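Local coordinates for HRDC domain-containing protein (Bifidobacterium adolescentis ATCC 15703, PDB 3CYM) that probably acts as a 3'-5' exonuclease of the ribonuclease D type, trimming nucleic acid, although its function has not been established, at residues A[27-31]-A[82-87]; A[49-53]-A[248-254]; A[124-128]-A[183-187]. All blocks are in the same frame, centred on the assembly; numbering follows the deposited sequence.

Interaction 1: residues A[27-31]-A[82-87]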
# COMPACT_ATOMS: atom_id res chain seq x y z
N PHE A 27 -20.33 0.68 -19.66
CA PHE A 27 -19.99 -0.37 -18.70
C PHE A 27 -20.53 -1.75 -19.10
O PHE A 27 -19.79 -2.75 -19.05
CB PHE A 27 -20.48 0.02 -17.30
CG PHE A 27 -20.23 -1.03 -16.25
CD1 PHE A 27 -18.98 -1.13 -15.65
CD2 PHE A 27 -21.25 -1.91 -15.86
CE1 PHE A 27 -18.74 -2.10 -14.68
CE2 PHE A 27 -21.01 -2.89 -14.90
CZ PHE A 27 -19.75 -2.99 -14.30
N ARG A 28 -21.81 -1.81 -19.47
CA ARG A 28 -22.43 -3.05 -19.92
C ARG A 28 -21.79 -3.55 -21.21
O ARG A 28 -21.74 -4.75 -21.45
CB ARG A 28 -23.95 -2.91 -20.13
CG ARG A 28 -24.75 -2.25 -19.00
CD ARG A 28 -25.01 -3.16 -17.79
NE ARG A 28 -26.30 -3.85 -17.86
CZ ARG A 28 -26.45 -5.17 -18.00
NH1 ARG A 28 -25.39 -5.97 -18.09
NH2 ARG A 28 -27.67 -5.70 -18.04
N ASP A 29 -21.30 -2.62 -22.03
CA ASP A 29 -20.62 -2.97 -23.27
C ASP A 29 -19.25 -3.60 -23.02
O ASP A 29 -18.91 -4.62 -23.64
CB ASP A 29 -20.46 -1.76 -24.20
CG ASP A 29 -19.76 -2.11 -25.51
OD1 ASP A 29 -20.16 -3.10 -26.17
OD2 ASP A 29 -18.79 -1.41 -25.88
N TYR A 30 -18.48 -3.00 -22.12
CA TYR A 30 -17.16 -3.53 -21.78
C TYR A 30 -17.25 -4.88 -21.09
O TYR A 30 -16.45 -5.76 -21.38
CB TYR A 30 -16.34 -2.54 -20.93
CG TYR A 30 -14.89 -2.94 -20.81
CD1 TYR A 30 -14.06 -2.94 -21.92
CD2 TYR A 30 -14.34 -3.33 -19.58
CE1 TYR A 30 -12.72 -3.31 -21.83
CE2 TYR A 30 -13.00 -3.70 -19.48
CZ TYR A 30 -12.20 -3.69 -20.61
OH TYR A 30 -10.88 -4.06 -20.53
N CYS A 31 -18.23 -5.04 -20.20
CA CYS A 31 -18.48 -6.33 -19.56
C CYS A 31 -18.76 -7.46 -20.55
O CYS A 31 -18.25 -8.56 -20.39
CB CYS A 31 -19.63 -6.22 -18.56
SG CYS A 31 -19.16 -5.37 -17.03
N ALA A 82 -24.15 1.25 -11.91
CA ALA A 82 -23.50 0.06 -12.44
C ALA A 82 -23.40 -0.99 -11.34
O ALA A 82 -23.19 -0.67 -10.16
CB ALA A 82 -22.13 0.39 -12.99
N ASP A 83 -23.60 -2.24 -11.73
CA ASP A 83 -23.51 -3.38 -10.83
C ASP A 83 -22.16 -4.03 -11.11
O ASP A 83 -21.91 -4.51 -12.21
CB ASP A 83 -24.68 -4.33 -11.16
CG ASP A 83 -24.84 -5.46 -10.15
OD1 ASP A 83 -25.76 -6.28 -10.36
OD2 ASP A 83 -24.08 -5.54 -9.16
N TRP A 84 -21.28 -4.03 -10.11
CA TRP A 84 -19.95 -4.63 -10.26
C TRP A 84 -20.00 -6.16 -10.30
O TRP A 84 -18.99 -6.81 -10.61
CB TRP A 84 -18.97 -4.12 -9.19
CG TRP A 84 -18.33 -2.79 -9.55
CD1 TRP A 84 -18.61 -1.57 -9.01
CD2 TRP A 84 -17.34 -2.56 -10.56
NE1 TRP A 84 -17.85 -0.60 -9.61
CE2 TRP A 84 -17.05 -1.18 -10.56
CE3 TRP A 84 -16.65 -3.40 -11.46
CZ2 TRP A 84 -16.11 -0.60 -11.43
CZ3 TRP A 84 -15.71 -2.82 -12.33
CH2 TRP A 84 -15.45 -1.43 -12.30
N ASN A 85 -21.17 -6.73 -9.99
CA ASN A 85 -21.39 -8.17 -10.07
C ASN A 85 -21.50 -8.64 -11.52
O ASN A 85 -21.25 -9.80 -11.82
CB ASN A 85 -22.62 -8.59 -9.25
CG ASN A 85 -22.35 -8.69 -7.75
OD1 ASN A 85 -22.75 -9.66 -7.11
ND2 ASN A 85 -21.68 -7.68 -7.18
N ASP A 86 -21.86 -7.72 -12.42
CA ASP A 86 -21.87 -7.99 -13.85
C ASP A 86 -20.45 -8.25 -14.32
O ASP A 86 -20.21 -9.13 -15.14
CB ASP A 86 -22.43 -6.80 -14.64
CG ASP A 86 -23.87 -6.47 -14.29
OD1 ASP A 86 -24.56 -7.33 -13.70
OD2 ASP A 86 -24.30 -5.35 -14.62
N PHE A 87 -19.52 -7.47 -13.77
CA PHE A 87 -18.09 -7.60 -14.03
C PHE A 87 -17.54 -8.97 -13.63
O PHE A 87 -16.83 -9.60 -14.41
CB PHE A 87 -17.32 -6.49 -13.30
CG PHE A 87 -15.88 -6.42 -13.67
CD1 PHE A 87 -15.47 -5.63 -14.71
CD2 PHE A 87 -14.94 -7.17 -12.97
CE1 PHE A 87 -14.14 -5.58 -15.06
CE2 PHE A 87 -13.60 -7.13 -13.32
CZ PHE A 87 -13.21 -6.35 -14.37
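Both segments run in the same general sense: F27 CA lies 7.2 Å from A82 CA at one end, and at the other C31 CA comes within 5.7 Å of F87 CA. Residues 27-31 form a turn and a bit of helix 24-35, with C31 N bonded to F27 O at 3.0 Å, whereas 82-87 is the last of a loop and the first turn of helix 84-91. D83 is the N-cap of that second helix; its OD2 accepts from N85 N at 3.3 Å. F27 is the centre of the contact, with 101 Å² covered by the other segment. A82 CB sits over one face of its ring, a CH-pi contact of 3.9 Å to the F27 centroid, and the edge of the F27 ring points at the face of W84 in a T-shaped pair, centroids 5.3 Å apart and planes at 79°. D83 O also lies at the ring edge, 3.3 Å from F27 CE2. The two helices belong to the RNase H-like exonuclease fold, a mixed sheet flanked by helices, and the hydrophobic cluster carries on into the sheet: F27 and W84 both touch L72 of strand 68-72, and the F87 ring meets F62 of strand 57-65. One helical turn on from F27, C31 SG rests 3.9 Å from F87 CA and 4.3 Å from F87 CB, a small side chain where the backbones are closest. Toward solvent, R28 NH1 and D86 OD2 make a long salt bridge of 3.7 Å; the oxygen lies over the face of the guanidinium, so the attraction is between charges, with no N-H aimed at it.

Interaction 2: residues A[49-53]-A[248-254]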
# COMPACT_ATOMS: atom_id res chain seq x y z
N SER A 49 -4.06 9.69 -3.63
CA SER A 49 -3.31 9.76 -2.37
C SER A 49 -2.56 11.08 -2.26
O SER A 49 -2.02 11.57 -3.25
CB SER A 49 -2.31 8.60 -2.29
OG SER A 49 -1.34 8.69 -3.31
N GLY A 50 -2.54 11.65 -1.06
CA GLY A 50 -1.93 12.96 -0.86
C GLY A 50 -2.94 14.07 -1.09
O GLY A 50 -2.76 15.18 -0.58
N PHE A 51 -4.01 13.77 -1.84
CA PHE A 51 -5.05 14.74 -2.17
C PHE A 51 -6.38 14.48 -1.47
O PHE A 51 -6.83 15.28 -0.65
CB PHE A 51 -5.27 14.80 -3.69
CG PHE A 51 -4.06 15.25 -4.46
CD1 PHE A 51 -3.84 16.61 -4.70
CD2 PHE A 51 -3.14 14.32 -4.95
CE1 PHE A 51 -2.73 17.03 -5.41
CE2 PHE A 51 -2.02 14.73 -5.66
CZ PHE A 51 -1.81 16.09 -5.90
N ARG A 52 -7.01 13.36 -1.80
CA ARG A 52 -8.26 12.93 -1.16
C ARG A 52 -7.97 12.23 0.17
O ARG A 52 -6.81 12.07 0.54
CB ARG A 52 -9.07 12.02 -2.09
CG ARG A 52 -9.62 12.72 -3.34
CD ARG A 52 -10.39 13.96 -2.99
NE ARG A 52 -10.76 14.75 -4.16
CZ ARG A 52 -12.00 14.86 -4.63
NH1 ARG A 52 -12.22 15.59 -5.71
NH2 ARG A 52 -13.00 14.24 -4.03
N TYR A 53 -9.03 11.81 0.86
CA TYR A 53 -8.91 11.25 2.21
C TYR A 53 -8.04 10.00 2.32
O TYR A 53 -6.94 10.05 2.89
CB TYR A 53 -10.28 11.00 2.84
CG TYR A 53 -10.21 10.29 4.19
CD1 TYR A 53 -9.66 10.93 5.30
CD2 TYR A 53 -10.66 8.98 4.34
CE1 TYR A 53 -9.59 10.29 6.53
CE2 TYR A 53 -10.58 8.33 5.56
CZ TYR A 53 -10.06 8.99 6.65
OH TYR A 53 -9.98 8.36 7.87
N ALA A 248 -11.46 15.17 7.80
CA ALA A 248 -10.80 14.80 6.55
C ALA A 248 -11.62 13.78 5.77
O ALA A 248 -11.66 13.82 4.54
CB ALA A 248 -9.42 14.27 6.83
N ARG A 249 -12.28 12.87 6.50
CA ARG A 249 -13.14 11.85 5.91
C ARG A 249 -14.45 12.46 5.42
O ARG A 249 -14.94 12.13 4.34
CB ARG A 249 -13.42 10.74 6.94
CG ARG A 249 -14.24 9.57 6.40
CD ARG A 249 -14.70 8.61 7.50
NE ARG A 249 -13.61 7.80 8.03
CZ ARG A 249 -12.97 8.03 9.18
NH1 ARG A 249 -11.99 7.22 9.57
NH2 ARG A 249 -13.32 9.06 9.95
N GLU A 250 -15.01 13.35 6.24
CA GLU A 250 -16.27 14.03 5.95
C GLU A 250 -16.13 14.92 4.71
O GLU A 250 -17.03 14.93 3.86
CB GLU A 250 -16.70 14.87 7.16
CG GLU A 250 -17.90 15.77 6.93
CD GLU A 250 -18.20 16.66 8.12
OE1 GLU A 250 -17.40 16.68 9.08
OE2 GLU A 250 -19.26 17.34 8.09
N TYR A 251 -15.01 15.63 4.62
CA TYR A 251 -14.77 16.57 3.52
C TYR A 251 -13.95 15.99 2.37
O TYR A 251 -13.66 16.69 1.40
CB TYR A 251 -14.13 17.85 4.05
CG TYR A 251 -15.12 18.74 4.75
CD1 TYR A 251 -15.89 19.65 4.04
CD2 TYR A 251 -15.30 18.66 6.13
CE1 TYR A 251 -16.81 20.46 4.68
CE2 TYR A 251 -16.22 19.47 6.78
CZ TYR A 251 -16.97 20.37 6.05
OH TYR A 251 -17.88 21.18 6.67
N ASP A 252 -13.57 14.71 2.50
CA ASP A 252 -12.85 13.94 1.47
C ASP A 252 -11.56 14.62 1.03
O ASP A 252 -11.41 15.04 -0.12
CB ASP A 252 -13.78 13.62 0.29
CG ASP A 252 -13.21 12.57 -0.64
OD1 ASP A 252 -12.23 11.89 -0.26
OD2 ASP A 252 -13.76 12.44 -1.75
N ILE A 253 -10.62 14.74 1.96
CA ILE A 253 -9.37 15.45 1.73
C ILE A 253 -8.29 14.83 2.61
O ILE A 253 -8.60 14.34 3.70
CB ILE A 253 -9.54 17.00 1.98
CG1 ILE A 253 -8.28 17.79 1.60
CG2 ILE A 253 -10.05 17.28 3.40
CD1 ILE A 253 -8.42 19.29 1.74
N ALA A 254 -7.05 14.80 2.12
CA ALA A 254 -5.90 14.31 2.90
C ALA A 254 -5.80 15.08 4.21
O ALA A 254 -5.75 16.30 4.20
CB ALA A 254 -4.63 14.46 2.10
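R52 and D252 are joined by a salt bridge, R52 NH2 donating to D252 OD2 at 3.0 Å, while R52 NE bonds to Y303 OH. The other carboxylate oxygen turns to the backbone: Y53 N reaches D252 OD1 in a weak hydrogen bond of 3.4 Å, nearly straight at 172°. Between the main chains, A254 N donates to F51 O at 2.8 Å, and nearby R52 CA and I253 CA are only 4.0 Å apart. Two CA-H...O contacts add to it, I253 CA to F51 O at 3.5 Å and Y53 CA to I253 O at 3.4 Å. The contact joins two parts of a ribonuclease D-like chain: 49-53 is a loop between strands 40-47 and 57-65 of the exonuclease sheet, and 248-254 is where helix 231-250 of the HRDC region ends, D252 leaving the helix with positive phi. Y53 lays its ring along that end. R249 CB stands over the ring face, 3.8 Å from the Y53 centroid, and A248 CB is 3.7 Å from Y53 CD1; D245, one turn back, hydrogen-bonds Y53 OH and salt-bridges R249. At the far end G50 O meets A254 CB at 3.3 Å, and F51, directed away, stacks on F300.

Interaction 3: residues A[124-128]-A[183-187]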
# COMPACT_ATOMS: atom_id res chain seq x y z
N ALA A 124 6.43 -12.38 -8.27
CA ALA A 124 7.21 -13.19 -9.20
C ALA A 124 8.60 -12.62 -9.51
O ALA A 124 9.58 -13.35 -9.52
CB ALA A 124 6.43 -13.41 -10.48
N ALA A 125 8.68 -11.31 -9.74
CA ALA A 125 9.98 -10.66 -10.00
C ALA A 125 10.98 -10.80 -8.85
O ALA A 125 12.16 -11.04 -9.09
CB ALA A 125 9.79 -9.20 -10.36
N ARG A 126 10.48 -10.67 -7.62
CA ARG A 126 11.28 -10.80 -6.39
C ARG A 126 11.82 -12.21 -6.21
O ARG A 126 13.00 -12.42 -5.93
CB ARG A 126 10.42 -10.49 -5.15
CG ARG A 126 9.64 -9.21 -5.18
CD ARG A 126 10.48 -8.04 -4.80
NE ARG A 126 10.71 -7.91 -3.36
CZ ARG A 126 11.87 -8.16 -2.76
NH1 ARG A 126 11.97 -8.00 -1.44
NH2 ARG A 126 12.92 -8.58 -3.45
N LEU A 127 10.93 -13.20 -6.36
CA LEU A 127 11.32 -14.62 -6.30
C LEU A 127 12.40 -14.95 -7.33
O LEU A 127 13.34 -15.68 -7.04
CB LEU A 127 10.12 -15.54 -6.50
CG LEU A 127 9.14 -15.73 -5.33
CD1 LEU A 127 7.84 -16.25 -5.90
CD2 LEU A 127 9.68 -16.69 -4.29
N LEU A 128 12.26 -14.37 -8.53
CA LEU A 128 13.23 -14.47 -9.62
C LEU A 128 14.55 -13.76 -9.33
O LEU A 128 15.53 -13.94 -10.04
CB LEU A 128 12.62 -13.89 -10.90
CG LEU A 128 12.13 -14.82 -12.01
CD1 LEU A 128 11.89 -16.24 -11.52
CD2 LEU A 128 10.87 -14.25 -12.65
N MET A 183 7.22 -14.42 -17.46
CA MET A 183 7.61 -14.64 -16.07
C MET A 183 7.23 -16.04 -15.55
O MET A 183 7.92 -16.57 -14.69
CB MET A 183 7.05 -13.54 -15.15
CG MET A 183 7.56 -12.12 -15.45
SD MET A 183 6.91 -10.90 -14.29
CE MET A 183 8.00 -11.28 -12.97
N ARG A 184 6.15 -16.61 -16.08
CA ARG A 184 5.79 -18.01 -15.80
C ARG A 184 6.82 -18.97 -16.36
O ARG A 184 7.23 -19.91 -15.67
CB ARG A 184 4.41 -18.36 -16.36
CG ARG A 184 3.28 -18.05 -15.44
CD ARG A 184 1.93 -18.46 -16.00
NE ARG A 184 0.85 -17.79 -15.27
CZ ARG A 184 0.23 -18.30 -14.21
NH1 ARG A 184 0.55 -19.50 -13.76
NH2 ARG A 184 -0.73 -17.61 -13.61
N ALA A 185 7.23 -18.73 -17.60
CA ALA A 185 8.24 -19.54 -18.28
C ALA A 185 9.56 -19.52 -17.52
O ALA A 185 10.19 -20.56 -17.36
CB ALA A 185 8.44 -19.06 -19.73
N GLU A 186 9.95 -18.34 -17.04
CA GLU A 186 11.16 -18.17 -16.23
C GLU A 186 11.07 -18.78 -14.82
O GLU A 186 12.04 -19.37 -14.34
CB GLU A 186 11.54 -16.69 -16.15
CG GLU A 186 12.90 -16.39 -15.51
CD GLU A 186 14.07 -17.08 -16.21
OE1 GLU A 186 15.00 -17.54 -15.50
OE2 GLU A 186 14.08 -17.16 -17.45
N LEU A 187 9.92 -18.63 -14.15
CA LEU A 187 9.72 -19.26 -12.84
C LEU A 187 9.84 -20.78 -12.94
O LEU A 187 10.49 -21.41 -12.10
CB LEU A 187 8.37 -18.88 -12.22
CG LEU A 187 8.26 -17.52 -11.52
CD1 LEU A 187 6.83 -17.02 -11.55
CD2 LEU A 187 8.76 -17.58 -10.09
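M183 reaches across the gap with an extended chi2 (t) and then a p turn at chi3, which brings its CE up against the other helix: 3.6 Å from A124 CB, 3.8 Å from A125 CB and 3.3 Å from A125 N. The small side chains of A124 and A125 leave room for that methyl group. One turn further along its helix, L187 (chi1 m, chi2 t) starts off sideways but its end swings in, so that CD1 lies 3.8 Å from A124 CB and CD2 3.7 Å from L128 CD1. L128 is the residue with an unusual conformation, both chi1 (-104°) and chi2 (19°) lying between the usual wells. In this pose it sits against M183, E186 and L187, with CD2 4.1 Å from M183 CE and CG 3.9 Å from the aliphatic CG of E186, whose chi1 t brings CG alongside. L127 adds a looser touch, CB to L187 CD2 at 4.3 Å. The side chains meet through apolar atoms, joining helix 121-127 to helix 176-190 in the RNase H-like exonuclease fold. F119, on the outermost strand 117-120, packs against A124, M183 and L187; V138 and F142 of helix 135-143 cover M183, and A196 of helix 193-207 touches both L127 and L187.

Overall arrangement
Interactions 1 and 3 both lie within the exonuclease fold but well apart, centres 32 Å from each other and nearest atoms about 17 Å; the first packs helices by strands 57-65 and 68-72, the second packs helices by the edge strand 117-120. Interaction 2 ties that fold to the HRDC region. Its centre is 28 Å from that of interaction 1 and 37 Å from that of interaction 3, with which it lies on opposite sides of the chain's centre. Along the sequence, interaction 3 is nested in the loop that interaction 2 closes. Sodium is bound by D44, E46 and D172; the F51 side chain of interaction 2 is about 14 Å from a sodium ion.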